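Local structure of GH26C (Muricauda sp. MAR_2010_75, 6Q78) at residues 151-156 / 219-224; 205-210 / 262-267; 163-168 / 176-181; 194-199 / 250-255. The protein probably hydrolyses internal beta-1,4-mannosidic linkages of mannans, as a family 26 glycoside hydrolase of the endo-beta-mannanase class. One frame throughout, in Å; residues are numbered along the deposited sequence.

Contact 1 (151-156 / 219-224); sequences GLVNVF and PIIFRP
Two neighbouring parallel strands of the TIM-barrel wall meet here, with Val155 beside Ile221 and Phe156 beside Phe222. The backbones are stitched by three bonds that alternate along the pair. Ile221 N donates to Asn154 O at 3.0 Å. Next, Phe156 N reaches Ile221 O at 2.7 Å, and Arg223 N closes on Phe156 O at 2.8 Å. Where the strands diverge at their start, two waters take over: one joins Asn154 ND2 to Pro219 O, the other joins Asn154 N to the same carbonyl.

The side chains sort onto the two faces expected of a beta/alpha barrel. On the inner face Ile221 is the hub. Its CG1 lies anti to the carbonyl carbon (chi1 -61°), back toward the start of the strand, and the CD1 it carries touches Val153 CG1 and Val155 CG2, both at 3.9 Å. Arg223 shares this face near the C-terminal mouth; its guanidinium is salt-bridged to Asp297 and Glu335, and the side chain lies about 5 Å from a bound Tris molecule, probably from the crystallisation liquor, that may mark the pocket. On the outer face Ile220 CD1 approaches Phe156 CD1 at 3.9 Å, the two side chains crossing at a slant, while Ile220 CG2 sits 4.0 Å from Phe156 CE1. Helix 132-150 lies over this side, bringing Ile140 and Val144 against the Phe156 ring.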
# COMPACT_ATOMS: atom_id res chain seq x y z
N GLY A 151 16.05 -5.79 -3.36
CA GLY A 151 15.06 -6.85 -3.28
C GLY A 151 13.78 -6.51 -2.56
O GLY A 151 12.93 -7.40 -2.40
N LEU A 152 13.63 -5.29 -2.08
CA LEU A 152 12.41 -4.91 -1.38
C LEU A 152 11.23 -4.91 -2.33
O LEU A 152 11.38 -4.81 -3.55
CB LEU A 152 12.52 -3.50 -0.80
CG LEU A 152 13.32 -3.30 0.50
CD1 LEU A 152 14.76 -3.73 0.40
CD2 LEU A 152 13.20 -1.85 0.93
N VAL A 153 10.03 -5.00 -1.74
CA VAL A 153 8.76 -4.83 -2.44
C VAL A 153 8.41 -3.35 -2.43
O VAL A 153 8.61 -2.66 -1.43
CB VAL A 153 7.69 -5.66 -1.73
CG1 VAL A 153 6.32 -5.46 -2.32
CG2 VAL A 153 8.06 -7.15 -1.73
N ASN A 154 7.83 -2.85 -3.53
CA ASN A 154 7.38 -1.45 -3.64
C ASN A 154 5.86 -1.39 -3.78
O ASN A 154 5.29 -2.06 -4.64
CB ASN A 154 8.00 -0.77 -4.87
CG ASN A 154 9.45 -0.40 -4.68
OD1 ASN A 154 9.76 0.60 -4.01
ND2 ASN A 154 10.35 -1.17 -5.26
N VAL A 155 5.23 -0.56 -2.96
CA VAL A 155 3.79 -0.31 -3.01
C VAL A 155 3.58 1.19 -3.22
O VAL A 155 4.24 2.00 -2.55
CB VAL A 155 3.10 -0.79 -1.72
CG1 VAL A 155 1.57 -0.65 -1.88
CG2 VAL A 155 3.48 -2.21 -1.40
N PHE A 156 2.69 1.57 -4.14
CA PHE A 156 2.28 2.96 -4.33
C PHE A 156 0.81 3.16 -4.01
O PHE A 156 -0.05 2.44 -4.55
CB PHE A 156 2.43 3.41 -5.79
CG PHE A 156 3.81 3.88 -6.16
CD1 PHE A 156 4.87 2.96 -6.31
CD2 PHE A 156 4.06 5.23 -6.36
CE1 PHE A 156 6.15 3.38 -6.68
CE2 PHE A 156 5.35 5.66 -6.76
CZ PHE A 156 6.38 4.72 -6.93
N PRO A 219 8.51 -4.29 -10.54
CA PRO A 219 7.07 -4.49 -10.26
C PRO A 219 6.63 -3.57 -9.15
O PRO A 219 7.33 -3.41 -8.16
CB PRO A 219 6.98 -5.96 -9.83
CG PRO A 219 8.26 -6.59 -10.42
CD PRO A 219 9.30 -5.51 -10.27
N ILE A 220 5.46 -2.94 -9.34
CA ILE A 220 4.91 -2.17 -8.24
C ILE A 220 3.50 -2.64 -7.93
O ILE A 220 2.74 -3.06 -8.82
CB ILE A 220 4.95 -0.66 -8.49
CG1 ILE A 220 4.05 -0.26 -9.64
CG2 ILE A 220 6.41 -0.13 -8.67
CD1 ILE A 220 3.75 1.23 -9.64
N ILE A 221 3.13 -2.53 -6.66
CA ILE A 221 1.75 -2.74 -6.23
C ILE A 221 1.08 -1.38 -6.20
O ILE A 221 1.55 -0.46 -5.53
CB ILE A 221 1.71 -3.39 -4.85
CG1 ILE A 221 2.41 -4.77 -4.88
CG2 ILE A 221 0.27 -3.45 -4.34
CD1 ILE A 221 2.65 -5.34 -3.53
N PHE A 222 0.02 -1.22 -6.98
CA PHE A 222 -0.71 0.04 -7.09
C PHE A 222 -2.02 -0.09 -6.30
O PHE A 222 -2.82 -1.02 -6.54
CB PHE A 222 -0.97 0.32 -8.57
CG PHE A 222 -1.75 1.59 -8.85
CD1 PHE A 222 -2.78 1.58 -9.80
CD2 PHE A 222 -1.41 2.80 -8.27
CE1 PHE A 222 -3.45 2.76 -10.14
CE2 PHE A 222 -2.12 3.97 -8.58
CZ PHE A 222 -3.11 3.92 -9.53
N ARG A 223 -2.19 0.80 -5.31
CA ARG A 223 -3.30 0.76 -4.34
C ARG A 223 -4.09 2.06 -4.41
O ARG A 223 -3.93 2.92 -3.54
CB ARG A 223 -2.74 0.54 -2.93
CG ARG A 223 -3.78 0.31 -1.85
CD ARG A 223 -3.10 -0.10 -0.54
NE ARG A 223 -2.33 1.00 0.04
CZ ARG A 223 -2.78 1.84 0.98
NH1 ARG A 223 -4.02 1.75 1.46
NH2 ARG A 223 -1.98 2.76 1.47
N PRO A 224 -4.94 2.24 -5.42
CA PRO A 224 -5.61 3.54 -5.62
C PRO A 224 -6.93 3.61 -4.87
O PRO A 224 -7.54 2.59 -4.50
CB PRO A 224 -5.92 3.53 -7.13
CG PRO A 224 -6.18 2.05 -7.41
CD PRO A 224 -5.15 1.30 -6.54
O HOH W 1 9.41 -3.83 -6.41
O HOH W 2 6.52 -4.48 -5.62

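Contact 2 (205-210 / 262-267); sequences SFTKSL and VNNMLF
Thr207 and Asn264 run past each other in opposite directions, methyl against amide: Thr207 CG2 is 3.5 Å from both ND2 and OD1 of Asn264. Asn264 ND2 then donates to Thr207 O at 3.1 Å along a nearly straight N-H (174°). The acceptor lies in the plane of the amide, but the donor stands 54° out of the carbonyl plane, while Leu210 N reaches the same oxygen from the opposite face. Asn264 ND2 has a second acceptor in Val218 O. An alanine in place of Asn264 would probably leave Val218 O without this donor, Thr207 O with one partner fewer, and a gap beside the Thr207 methyl. Met265 crosses Thr207 at about a right angle, its CE 3.8 Å from Thr207 OG1, which is itself bonded to Ile203 O. The extended chain of Lys208 slants across Val262, CE meeting CG2 at 4.0 Å, and carries NZ to Leu260 O. In the TIM barrel this ties the C-terminal part of outer helix 193-208 to the turn before strand 265-269, with Ile220 of strand 220-223 touching Thr207 and Met265, and Thr66 of helix 64-76 touching Asn264.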
# COMPACT_ATOMS: atom_id res chain seq x y z
N SER A 205 3.59 6.12 -17.75
CA SER A 205 4.92 6.44 -18.25
C SER A 205 5.94 6.38 -17.13
O SER A 205 7.06 5.87 -17.32
CB SER A 205 4.93 7.78 -18.99
OG SER A 205 4.71 8.84 -18.10
N PHE A 206 5.57 6.85 -15.93
CA PHE A 206 6.50 6.73 -14.81
C PHE A 206 6.76 5.27 -14.50
O PHE A 206 7.91 4.85 -14.29
CB PHE A 206 5.93 7.45 -13.57
CG PHE A 206 6.79 7.34 -12.35
CD1 PHE A 206 6.63 6.28 -11.46
CD2 PHE A 206 7.79 8.27 -12.11
CE1 PHE A 206 7.43 6.19 -10.33
CE2 PHE A 206 8.61 8.16 -10.99
CZ PHE A 206 8.43 7.14 -10.10
N THR A 207 5.68 4.49 -14.40
CA THR A 207 5.84 3.08 -14.00
C THR A 207 6.67 2.30 -15.02
O THR A 207 7.53 1.47 -14.65
CB THR A 207 4.45 2.48 -13.82
OG1 THR A 207 3.77 3.15 -12.75
CG2 THR A 207 4.54 0.99 -13.45
N LYS A 208 6.44 2.53 -16.32
CA LYS A 208 7.21 1.81 -17.34
C LYS A 208 8.64 2.30 -17.46
O LYS A 208 9.43 1.66 -18.17
CB LYS A 208 6.55 1.98 -18.69
CG LYS A 208 5.24 1.29 -18.82
CD LYS A 208 4.73 1.61 -20.23
CE LYS A 208 3.48 0.95 -20.53
NZ LYS A 208 3.18 1.29 -21.96
N SER A 209 8.99 3.39 -16.77
CA SER A 209 10.35 3.92 -16.77
C SER A 209 11.21 3.28 -15.69
O SER A 209 12.42 3.53 -15.67
CB SER A 209 10.37 5.44 -16.54
OG SER A 209 10.33 5.78 -15.16
N LEU A 210 10.62 2.48 -14.79
CA LEU A 210 11.35 1.98 -13.62
C LEU A 210 12.14 0.75 -14.01
O LEU A 210 11.60 -0.37 -14.01
CB LEU A 210 10.36 1.63 -12.51
CG LEU A 210 9.51 2.78 -12.01
CD1 LEU A 210 8.46 2.24 -11.03
CD2 LEU A 210 10.42 3.83 -11.30
N VAL A 262 0.59 -1.43 -19.32
CA VAL A 262 1.42 -1.46 -18.11
C VAL A 262 1.46 -2.90 -17.63
O VAL A 262 0.46 -3.44 -17.17
CB VAL A 262 0.90 -0.54 -17.01
CG1 VAL A 262 1.79 -0.69 -15.75
CG2 VAL A 262 0.92 0.92 -17.49
N ASN A 263 2.64 -3.52 -17.73
CA ASN A 263 2.77 -4.93 -17.41
C ASN A 263 3.53 -5.18 -16.12
O ASN A 263 3.77 -6.35 -15.78
CB ASN A 263 3.45 -5.65 -18.58
CG ASN A 263 2.53 -5.78 -19.75
OD1 ASN A 263 1.33 -5.95 -19.57
ND2 ASN A 263 3.07 -5.73 -20.98
N ASN A 264 3.94 -4.14 -15.39
CA ASN A 264 4.69 -4.32 -14.16
C ASN A 264 3.91 -3.80 -12.94
O ASN A 264 4.45 -3.13 -12.07
CB ASN A 264 6.10 -3.71 -14.25
CG ASN A 264 6.12 -2.21 -14.62
OD1 ASN A 264 5.41 -1.75 -15.51
ND2 ASN A 264 6.99 -1.47 -13.96
N MET A 265 2.62 -4.12 -12.88
CA MET A 265 1.72 -3.64 -11.83
C MET A 265 0.86 -4.78 -11.30
O MET A 265 0.26 -5.53 -12.08
CB MET A 265 0.80 -2.55 -12.39
CG MET A 265 0.18 -1.63 -11.39
SD MET A 265 -0.54 -0.22 -12.31
CE MET A 265 0.62 1.10 -12.00
N LEU A 266 0.78 -4.89 -9.98
CA LEU A 266 -0.26 -5.63 -9.28
C LEU A 266 -1.21 -4.59 -8.69
O LEU A 266 -0.82 -3.45 -8.44
CB LEU A 266 0.35 -6.44 -8.13
CG LEU A 266 1.40 -7.50 -8.48
CD1 LEU A 266 1.83 -8.26 -7.22
CD2 LEU A 266 0.81 -8.52 -9.48
N PHE A 267 -2.47 -4.98 -8.50
CA PHE A 267 -3.52 -4.05 -8.06
C PHE A 267 -4.04 -4.42 -6.68
O PHE A 267 -4.44 -5.57 -6.45
CB PHE A 267 -4.67 -4.05 -9.07
CG PHE A 267 -4.26 -3.57 -10.43
CD1 PHE A 267 -4.26 -2.22 -10.74
CD2 PHE A 267 -3.81 -4.47 -11.38
CE1 PHE A 267 -3.83 -1.76 -11.99
CE2 PHE A 267 -3.39 -4.03 -12.63
CZ PHE A 267 -3.41 -2.67 -12.92

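Contact 3 (163-168 / 176-181); sequences PFEGEH and QFQREN
Phe164 and Phe177 form an edge-to-face pair, with Phe177 presenting its edge to a face of Phe164. The ring centroids are 4.9 Å apart and the planes are inclined at 63°. Phe177 CE2 does most of the touching: it stands over the Phe164 face, displaced toward the rim, and comes within 3.6 Å of Phe164 CZ. The edge of the Phe164 ring is met by Asn181 O, 3.8 Å from CE2, and Asn181 CB is nearby at 4.1 Å from the same carbon. Beside this pair, Gln178 NE2 stands over the face of the Glu165 carboxylate, 3.4 Å from Glu165 CD, with the amide and carboxylate planes 67° apart.

All this belongs to the surface of a beta/alpha barrel, where the loop that follows strand 153-157 folds back on the first turns of helix 176-186. Phe177 has CG anti to its backbone N (chi1 171°), and the end of its ring comes nearer the loop than its CB does. Within the helix, Asn181 turns back on the same residue: its ND2 donates to Phe177 O at 2.9 Å, on a carbonyl lone pair and in the plane of its own amide, while its CB lies over a face of the Phe177 ring. Further out, the Glu162 carboxylate accepts from the backbone N-H groups of both Phe164 and Glu165, and Thr175 OG1 is hydrogen-bonded to Gln178 N. Phe164 is also touched by Ser185, Glu191 and Asn192.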
# COMPACT_ATOMS: atom_id res chain seq x y z
N PRO A 163 -10.03 16.88 -9.23
CA PRO A 163 -9.70 17.32 -10.60
C PRO A 163 -10.11 18.73 -10.97
O PRO A 163 -9.54 19.29 -11.93
CB PRO A 163 -10.45 16.30 -11.49
CG PRO A 163 -11.64 15.92 -10.64
CD PRO A 163 -11.05 15.82 -9.24
N PHE A 164 -11.07 19.34 -10.27
CA PHE A 164 -11.55 20.65 -10.70
C PHE A 164 -10.49 21.72 -10.50
O PHE A 164 -10.30 22.58 -11.37
CB PHE A 164 -12.85 21.02 -9.97
CG PHE A 164 -14.04 20.22 -10.42
CD1 PHE A 164 -14.69 20.55 -11.59
CD2 PHE A 164 -14.50 19.15 -9.67
CE1 PHE A 164 -15.80 19.81 -12.03
CE2 PHE A 164 -15.59 18.41 -10.08
CZ PHE A 164 -16.26 18.75 -11.26
N GLU A 165 -9.83 21.73 -9.34
CA GLU A 165 -8.78 22.70 -9.10
C GLU A 165 -7.43 22.07 -8.82
O GLU A 165 -6.41 22.78 -8.88
CB GLU A 165 -9.16 23.68 -7.97
CG GLU A 165 -10.35 24.60 -8.35
CD GLU A 165 -10.72 25.63 -7.27
OE1 GLU A 165 -10.28 25.50 -6.10
OE2 GLU A 165 -11.46 26.58 -7.60
N GLY A 166 -7.37 20.77 -8.56
CA GLY A 166 -6.08 20.13 -8.42
C GLY A 166 -5.29 20.46 -7.17
O GLY A 166 -4.09 20.19 -7.14
N GLU A 167 -5.94 20.98 -6.13
CA GLU A 167 -5.21 21.41 -4.94
C GLU A 167 -5.37 20.50 -3.74
O GLU A 167 -4.44 20.43 -2.93
CB GLU A 167 -5.63 22.83 -4.54
CG GLU A 167 -5.30 23.84 -5.59
CD GLU A 167 -5.57 25.26 -5.14
OE1 GLU A 167 -4.63 26.08 -5.18
OE2 GLU A 167 -6.71 25.52 -4.70
N HIS A 168 -6.52 19.82 -3.56
CA HIS A 168 -6.83 19.12 -2.31
C HIS A 168 -7.35 17.72 -2.59
O HIS A 168 -8.13 17.52 -3.54
CB HIS A 168 -7.89 19.90 -1.50
CG HIS A 168 -7.47 21.29 -1.15
ND1 HIS A 168 -6.42 21.55 -0.28
CD2 HIS A 168 -7.93 22.49 -1.57
CE1 HIS A 168 -6.27 22.86 -0.17
NE2 HIS A 168 -7.17 23.45 -0.94
N GLN A 176 -18.04 22.15 -1.29
CA GLN A 176 -19.13 21.17 -1.37
C GLN A 176 -19.30 20.67 -2.80
O GLN A 176 -19.49 19.46 -3.02
CB GLN A 176 -20.43 21.78 -0.85
CG GLN A 176 -21.58 20.79 -0.87
CD GLN A 176 -22.91 21.42 -0.51
OE1 GLN A 176 -23.92 21.21 -1.19
NE2 GLN A 176 -22.92 22.22 0.55
N PHE A 177 -19.24 21.57 -3.78
CA PHE A 177 -19.38 21.13 -5.16
C PHE A 177 -18.28 20.14 -5.54
O PHE A 177 -18.54 19.13 -6.20
CB PHE A 177 -19.37 22.32 -6.13
CG PHE A 177 -19.28 21.90 -7.57
CD1 PHE A 177 -20.44 21.64 -8.30
CD2 PHE A 177 -18.06 21.75 -8.19
CE1 PHE A 177 -20.36 21.23 -9.62
CE2 PHE A 177 -17.98 21.34 -9.52
CZ PHE A 177 -19.13 21.09 -10.22
N GLN A 178 -17.04 20.43 -5.15
CA GLN A 178 -15.95 19.51 -5.50
C GLN A 178 -16.15 18.14 -4.85
O GLN A 178 -16.02 17.10 -5.51
CB GLN A 178 -14.62 20.13 -5.09
CG GLN A 178 -14.26 21.29 -6.00
CD GLN A 178 -13.25 22.24 -5.41
OE1 GLN A 178 -12.80 22.07 -4.29
NE2 GLN A 178 -12.89 23.26 -6.19
N ARG A 179 -16.43 18.12 -3.55
CA ARG A 179 -16.68 16.86 -2.84
C ARG A 179 -17.72 16.02 -3.56
O ARG A 179 -17.54 14.81 -3.75
CB ARG A 179 -17.26 17.18 -1.45
CG ARG A 179 -16.31 17.82 -0.50
CD ARG A 179 -16.83 17.69 0.94
NE ARG A 179 -17.93 18.57 1.25
CZ ARG A 179 -17.78 19.78 1.77
NH1 ARG A 179 -16.56 20.27 2.02
NH2 ARG A 179 -18.85 20.50 2.03
N GLU A 180 -18.83 16.64 -3.95
CA GLU A 180 -19.98 15.91 -4.45
C GLU A 180 -19.84 15.52 -5.91
O GLU A 180 -20.58 14.64 -6.37
CB GLU A 180 -21.26 16.72 -4.19
CG GLU A 180 -21.56 16.80 -2.70
CD GLU A 180 -22.82 17.57 -2.36
OE1 GLU A 180 -23.55 18.00 -3.29
OE2 GLU A 180 -23.08 17.75 -1.15
N ASN A 181 -18.89 16.09 -6.64
CA ASN A 181 -18.82 15.85 -8.07
C ASN A 181 -17.46 15.39 -8.58
O ASN A 181 -17.37 15.02 -9.76
CB ASN A 181 -19.23 17.10 -8.85
CG ASN A 181 -20.68 17.45 -8.62
OD1 ASN A 181 -21.56 16.91 -9.29
ND2 ASN A 181 -20.96 18.30 -7.63

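Contact 4 (194-199 / 250-255); sequences DYYKQK and QFTVTY
Tyr196, Lys197, Phe251, Thr252 and Tyr255 join two helices on the outside of the TIM barrel, 193-208 and 242-259, which precede and follow strand 220-223 in the chain. The segments cross at -46° with their axes 11.5 Å apart, a distance bridged by long side chains. On the buried side Tyr196 has CG anti to its backbone N (chi1 180°), and the far end of its ring reaches the second helix, where the hydroxyl donates to Thr252 OG1 at 2.7 Å. That oxygen lies in the plane of the tyrosine ring, at its edge, and is also hydrogen-bonded to Leu248 O, a turn back along its own helix. A phenylalanine in place of Tyr196 would probably leave Thr252 OG1 without its donor from across the interface and break the one polar link between these segments. The rims of Tyr196 and Phe251 meet edge to edge, with Tyr196 CE2 4.1 Å from Phe251 CD2.

Nearer the solvent, the aliphatic part of Lys197 does the packing. Its CG makes a CH-pi contact over the Tyr255 face, 4.2 Å from the ring centroid, and the same carbon meets the edge of Phe251, 3.8 Å from its CZ. Tyr255 CB in turn lies over a face of the Phe251 ring, and Tyr255 OH is hydrogen-bonded to Glu201 of the first helix. Beyond its bend at chi3, Lys197 ends in a salt bridge within its own helix, NZ lying 3.5 Å from Asp194 OD2.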
# COMPACT_ATOMS: atom_id res chain seq x y z
N ASP A 194 -11.12 13.17 -19.65
CA ASP A 194 -9.86 13.27 -20.38
C ASP A 194 -8.72 13.69 -19.47
O ASP A 194 -7.60 13.17 -19.57
CB ASP A 194 -10.01 14.25 -21.54
CG ASP A 194 -10.79 13.67 -22.70
OD1 ASP A 194 -11.37 14.46 -23.49
OD2 ASP A 194 -10.85 12.43 -22.82
N TYR A 195 -8.99 14.62 -18.53
CA TYR A 195 -8.00 14.98 -17.52
C TYR A 195 -7.53 13.75 -16.75
O TYR A 195 -6.32 13.57 -16.49
CB TYR A 195 -8.67 15.96 -16.55
CG TYR A 195 -7.89 16.35 -15.31
CD1 TYR A 195 -8.00 15.61 -14.15
CD2 TYR A 195 -7.10 17.48 -15.29
CE1 TYR A 195 -7.33 15.97 -13.00
CE2 TYR A 195 -6.40 17.84 -14.12
CZ TYR A 195 -6.55 17.09 -12.99
OH TYR A 195 -5.88 17.44 -11.83
N TYR A 196 -8.48 12.91 -16.35
CA TYR A 196 -8.11 11.71 -15.58
C TYR A 196 -7.31 10.73 -16.44
O TYR A 196 -6.33 10.14 -15.95
CB TYR A 196 -9.39 11.04 -15.06
CG TYR A 196 -9.12 9.80 -14.26
CD1 TYR A 196 -8.26 9.83 -13.17
CD2 TYR A 196 -9.71 8.58 -14.60
CE1 TYR A 196 -8.00 8.70 -12.41
CE2 TYR A 196 -9.47 7.41 -13.82
CZ TYR A 196 -8.59 7.50 -12.74
OH TYR A 196 -8.28 6.41 -11.97
N LYS A 197 -7.68 10.55 -17.70
CA LYS A 197 -6.88 9.69 -18.57
C LYS A 197 -5.45 10.19 -18.66
O LYS A 197 -4.52 9.39 -18.66
CB LYS A 197 -7.53 9.56 -19.95
CG LYS A 197 -8.78 8.68 -19.95
CD LYS A 197 -9.35 8.41 -21.35
CE LYS A 197 -9.85 9.61 -22.07
NZ LYS A 197 -10.41 9.04 -23.34
N GLN A 198 -5.26 11.53 -18.72
CA GLN A 198 -3.89 12.06 -18.77
C GLN A 198 -3.12 11.73 -17.50
O GLN A 198 -1.92 11.44 -17.56
CB GLN A 198 -3.94 13.57 -19.04
CG GLN A 198 -2.59 14.15 -19.47
CD GLN A 198 -1.60 14.29 -18.33
OE1 GLN A 198 -1.95 14.72 -17.23
NE2 GLN A 198 -0.35 13.90 -18.58
N LYS A 199 -3.79 11.77 -16.34
CA LYS A 199 -3.10 11.39 -15.11
C LYS A 199 -2.69 9.92 -15.14
O LYS A 199 -1.59 9.56 -14.69
CB LYS A 199 -3.99 11.64 -13.89
CG LYS A 199 -4.41 13.10 -13.67
CD LYS A 199 -3.22 14.06 -13.69
CE LYS A 199 -3.70 15.45 -13.22
NZ LYS A 199 -2.56 16.45 -13.21
N GLN A 250 -12.80 -0.39 -12.41
CA GLN A 250 -12.66 -1.23 -13.59
C GLN A 250 -12.10 -0.44 -14.76
O GLN A 250 -11.25 -0.94 -15.51
CB GLN A 250 -13.99 -1.90 -13.94
CG GLN A 250 -14.45 -2.84 -12.83
CD GLN A 250 -15.77 -3.50 -13.16
OE1 GLN A 250 -16.49 -3.07 -14.07
NE2 GLN A 250 -16.12 -4.55 -12.41
N PHE A 251 -12.57 0.80 -14.95
CA PHE A 251 -12.00 1.63 -15.99
C PHE A 251 -10.51 1.82 -15.77
O PHE A 251 -9.71 1.72 -16.72
CB PHE A 251 -12.67 3.01 -16.04
CG PHE A 251 -11.97 3.92 -16.98
CD1 PHE A 251 -12.25 3.85 -18.34
CD2 PHE A 251 -11.01 4.80 -16.52
CE1 PHE A 251 -11.56 4.66 -19.22
CE2 PHE A 251 -10.32 5.60 -17.40
CZ PHE A 251 -10.59 5.53 -18.74
N THR A 252 -10.11 2.06 -14.52
CA THR A 252 -8.71 2.37 -14.23
C THR A 252 -7.82 1.17 -14.50
O THR A 252 -6.75 1.30 -15.13
CB THR A 252 -8.59 2.81 -12.77
OG1 THR A 252 -9.36 4.01 -12.61
CG2 THR A 252 -7.17 3.13 -12.41
N VAL A 253 -8.22 -0.01 -14.01
CA VAL A 253 -7.39 -1.19 -14.26
C VAL A 253 -7.26 -1.45 -15.76
O VAL A 253 -6.16 -1.72 -16.27
CB VAL A 253 -7.99 -2.40 -13.52
CG1 VAL A 253 -7.29 -3.69 -13.96
CG2 VAL A 253 -7.83 -2.18 -12.03
N THR A 254 -8.39 -1.42 -16.48
CA THR A 254 -8.34 -1.74 -17.90
C THR A 254 -7.54 -0.71 -18.68
O THR A 254 -6.81 -1.06 -19.61
CB THR A 254 -9.78 -1.86 -18.40
OG1 THR A 254 -10.41 -2.97 -17.72
CG2 THR A 254 -9.84 -2.09 -19.91
N TYR A 255 -7.66 0.57 -18.32
CA TYR A 255 -6.92 1.59 -19.06
C TYR A 255 -5.42 1.42 -18.86
O TYR A 255 -4.64 1.52 -19.82
CB TYR A 255 -7.38 2.98 -18.63
CG TYR A 255 -6.99 4.08 -19.61
CD1 TYR A 255 -7.65 4.22 -20.82
CD2 TYR A 255 -5.99 5.00 -19.31
CE1 TYR A 255 -7.30 5.22 -21.71
CE2 TYR A 255 -5.66 6.02 -20.19
CZ TYR A 255 -6.31 6.11 -21.39
OH TYR A 255 -5.98 7.11 -22.30

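Contacts 1 and 2 share the barrel wall: their centres are 10 Å apart, and strand 220-223 of the first pairs with strand 265-269 of the second, Phe222 N probably bonding to Leu266 O at 2.8 Å. Contact 4 uses the same helix 193-208 as contact 2, about 14 Å away between centres, and Phe267 CD1 packs on Val253 CG2 at 3.8 Å. Contact 3 lies farthest out, 27 Å from contact 1 between centres, yet touches contact 4 where Pro163 CB meets Tyr195 CE1 at 3.5 Å. Of the four, contact 1 supplies Arg223 beside the bound Tris at the barrel mouth, probably close to the active site.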